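Long-range contact in berberine bridge enzyme-like 28 (Arabidopsis thaliana, PDB 5D79), which is an FAD-dependent oxidoreductase of the berberine bridge enzyme-like family, secreted and involved in adaptation to salt stress: residues G221-W226 with V508-R513. Residues are numbered along the deposited sequence; the frame is centred on the assembly and turned at random.
Sequences GEDYFW and VRVKTR
Val510 drives its two methyls against the first turn of helix 222-227, straddling Asp223. CG1, anti to its backbone N (chi1 177°), lies 3.4 Å from Asp223 O. CG2, anti to the carbonyl carbon, lies 3.6 Å from Asp223 CG. It also approaches the Trp226 ring obliquely, 4.4 Å from CE3. In the Asp223 conformer described, CB, CG and OD1 all lie against CG2, and OD1 forms a salt bridge with Arg506, one turn earlier in helix 504-514. An alanine at Val510 would lose both methyls and probably open a gap between the Asp223 side chain and helix 504-514, beside the Trp226 ring. Arg513 runs extended as far as CD, then bends at chi3 (68°), bringing NH2 to 4.1 Å from Tyr224 CB; Tyr224 N lies at the edge of the guanidinium. The short segments cross at -116°, their axes 9.6 Å apart, joining the FAD-binding part of the chain to its C-terminal BBE (berberine bridge enzyme) family region. Tyr224 reaches Val514 and hydrogen-bonds Phe236 O just before strand 238-248, whereas Trp226 packs on Leu507 of helix 504-514 and Pro416 of a loop.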
loop_
_atom_site.group_PDB
_atom_site.type_symbol
_atom_site.label_atom_id
_atom_site.label_comp_id
_atom_site.label_asym_id
_atom_site.label_seq_id
_atom_site.Cartn_x
_atom_site.Cartn_y
_atom_site.Cartn_z
ATOM N N GLY A 221 20.514 -0.294 -13.749
ATOM C CA GLY A 221 20.572 -1.713 -14.058
ATOM C C GLY A 221 19.261 -2.439 -13.807
ATOM O O GLY A 221 18.422 -1.957 -13.048
ATOM N N GLU A 222 19.084 -3.602 -14.437
ATOM C CA GLU A 222 17.809 -4.314 -14.388
ATOM C C GLU A 222 17.519 -4.874 -13.006
ATOM O O GLU A 222 16.368 -4.906 -12.590
ATOM C CB GLU A 222 17.770 -5.437 -15.428
ATOM C CG GLU A 222 17.589 -4.939 -16.853
ATOM C CD GLU A 222 16.310 -4.140 -17.037
ATOM O OE1 GLU A 222 15.226 -4.748 -16.976
ATOM O OE2 GLU A 222 16.385 -2.905 -17.233
ATOM N N ASP A 223 18.562 -5.314 -12.299
ATOM C CA ASP A 223 18.419 -5.838 -10.940
ATOM C C ASP A 223 17.883 -4.745 -10.008
ATOM O O ASP A 223 16.960 -4.966 -9.218
ATOM C CB ASP A 223 19.764 -6.377 -10.416
ATOM C CG ASP A 223 19.873 -7.902 -10.496
ATOM O OD1 ASP A 223 18.844 -8.568 -10.729
ATOM O OD2 ASP A 223 20.993 -8.434 -10.309
ATOM N N TYR A 224 18.477 -3.562 -10.102
ATOM C CA TYR A 224 18.040 -2.439 -9.294
ATOM C C TYR A 224 16.595 -2.085 -9.655
ATOM O O TYR A 224 15.742 -1.930 -8.770
ATOM C CB TYR A 224 18.980 -1.245 -9.509
ATOM C CG TYR A 224 19.145 -0.294 -8.331
ATOM C CD1 TYR A 224 18.113 -0.075 -7.406
ATOM C CD2 TYR A 224 20.338 0.400 -8.157
ATOM C CE1 TYR A 224 18.285 0.805 -6.345
ATOM C CE2 TYR A 224 20.516 1.274 -7.109
ATOM C CZ TYR A 224 19.494 1.480 -6.207
ATOM O OH TYR A 224 19.721 2.363 -5.173
ATOM N N PHE A 225 16.329 -1.967 -10.959
ATOM C CA PHE A 225 14.998 -1.615 -11.467
ATOM C C PHE A 225 13.926 -2.614 -11.035
ATOM O O PHE A 225 12.751 -2.285 -10.876
ATOM C CB PHE A 225 15.016 -1.513 -12.995
ATOM C CG PHE A 225 13.737 -0.970 -13.573
ATOM C CD1 PHE A 225 13.380 0.357 -13.370
ATOM C CD2 PHE A 225 12.885 -1.784 -14.301
ATOM C CE1 PHE A 225 12.193 0.858 -13.881
ATOM C CE2 PHE A 225 11.702 -1.290 -14.814
ATOM C CZ PHE A 225 11.353 0.032 -14.605
ATOM N N TRP A 226 14.343 -3.851 -10.846
ATOM C CA TRP A 226 13.428 -4.896 -10.439
ATOM C C TRP A 226 13.101 -4.723 -8.955
ATOM O O TRP A 226 11.931 -4.690 -8.563
ATOM C CB TRP A 226 14.056 -6.263 -10.756
ATOM C CG TRP A 226 13.329 -7.474 -10.280
ATOM C CD1 TRP A 226 12.373 -8.176 -10.953
ATOM C CD2 TRP A 226 13.535 -8.160 -9.040
ATOM N NE1 TRP A 226 11.952 -9.242 -10.197
ATOM C CE2 TRP A 226 12.654 -9.254 -9.017
ATOM C CE3 TRP A 226 14.369 -7.945 -7.940
ATOM C CZ2 TRP A 226 12.589 -10.134 -7.937
ATOM C CZ3 TRP A 226 14.305 -8.816 -6.876
ATOM C CH2 TRP A 226 13.425 -9.894 -6.878
ATOM N N VAL A 508 18.046 -9.862 -1.844
ATOM C CA VAL A 508 19.251 -9.825 -1.007
ATOM C C VAL A 508 20.513 -9.680 -1.856
ATOM O O VAL A 508 21.432 -8.942 -1.493
ATOM C CB VAL A 508 19.353 -11.093 -0.117
ATOM C CG1 VAL A 508 20.790 -11.384 0.277
ATOM C CG2 VAL A 508 18.490 -10.936 1.124
ATOM N N ARG A 509 20.547 -10.366 -2.995
ATOM C CA ARG A 509 21.660 -10.207 -3.924
ATOM C C ARG A 509 21.693 -8.770 -4.453
ATOM O O ARG A 509 22.734 -8.103 -4.409
ATOM C CB ARG A 509 21.564 -11.206 -5.083
ATOM C CG ARG A 509 21.580 -12.682 -4.667
ATOM C CD ARG A 509 22.699 -13.018 -3.688
ATOM N NE ARG A 509 22.930 -14.464 -3.588
ATOM C CZ ARG A 509 22.351 -15.264 -2.698
ATOM N NH1 ARG A 509 21.493 -14.771 -1.812
ATOM N NH2 ARG A 509 22.629 -16.560 -2.694
ATOM N N VAL A 510 20.550 -8.289 -4.931
ATOM C CA VAL A 510 20.468 -6.921 -5.438
ATOM C C VAL A 510 20.848 -5.941 -4.324
ATOM O O VAL A 510 21.655 -5.035 -4.536
ATOM C CB VAL A 510 19.060 -6.590 -5.998
ATOM C CG1 VAL A 510 18.996 -5.141 -6.440
ATOM C CG2 VAL A 510 18.715 -7.504 -7.162
ATOM N N LYS A 511 20.301 -6.163 -3.130
ATOM C CA LYS A 511 20.620 -5.340 -1.961
ATOM C C LYS A 511 22.126 -5.278 -1.689
ATOM O O LYS A 511 22.668 -4.224 -1.359
ATOM C CB LYS A 511 19.888 -5.874 -0.728
ATOM C CG LYS A 511 20.344 -5.297 0.601
ATOM C CD LYS A 511 19.997 -3.827 0.765
ATOM C CE LYS A 511 20.288 -3.384 2.198
ATOM N NZ LYS A 511 20.141 -1.924 2.456
ATOM N N THR A 512 22.802 -6.406 -1.846
ATOM C CA THR A 512 24.223 -6.467 -1.546
ATOM C C THR A 512 25.051 -5.697 -2.573
ATOM O O THR A 512 26.058 -5.084 -2.227
ATOM C CB THR A 512 24.698 -7.924 -1.444
ATOM O OG1 THR A 512 23.926 -8.583 -0.432
ATOM C CG2 THR A 512 26.185 -8.001 -1.064
ATOM N N ARG A 513 24.617 -5.682 -3.825
ATOM C CA ARG A 513 25.359 -4.929 -4.837
ATOM C C ARG A 513 25.121 -3.434 -4.702
ATOM O O ARG A 513 26.068 -2.659 -4.620
ATOM C CB ARG A 513 24.986 -5.380 -6.255
ATOM C CG ARG A 513 25.808 -4.711 -7.350
ATOM C CD ARG A 513 25.377 -5.160 -8.739
ATOM N NE ARG A 513 24.036 -4.697 -9.094
ATOM C CZ ARG A 513 23.786 -3.581 -9.775
ATOM N NH1 ARG A 513 24.799 -2.807 -10.176
ATOM N NH2 ARG A 513 22.525 -3.234 -10.052
#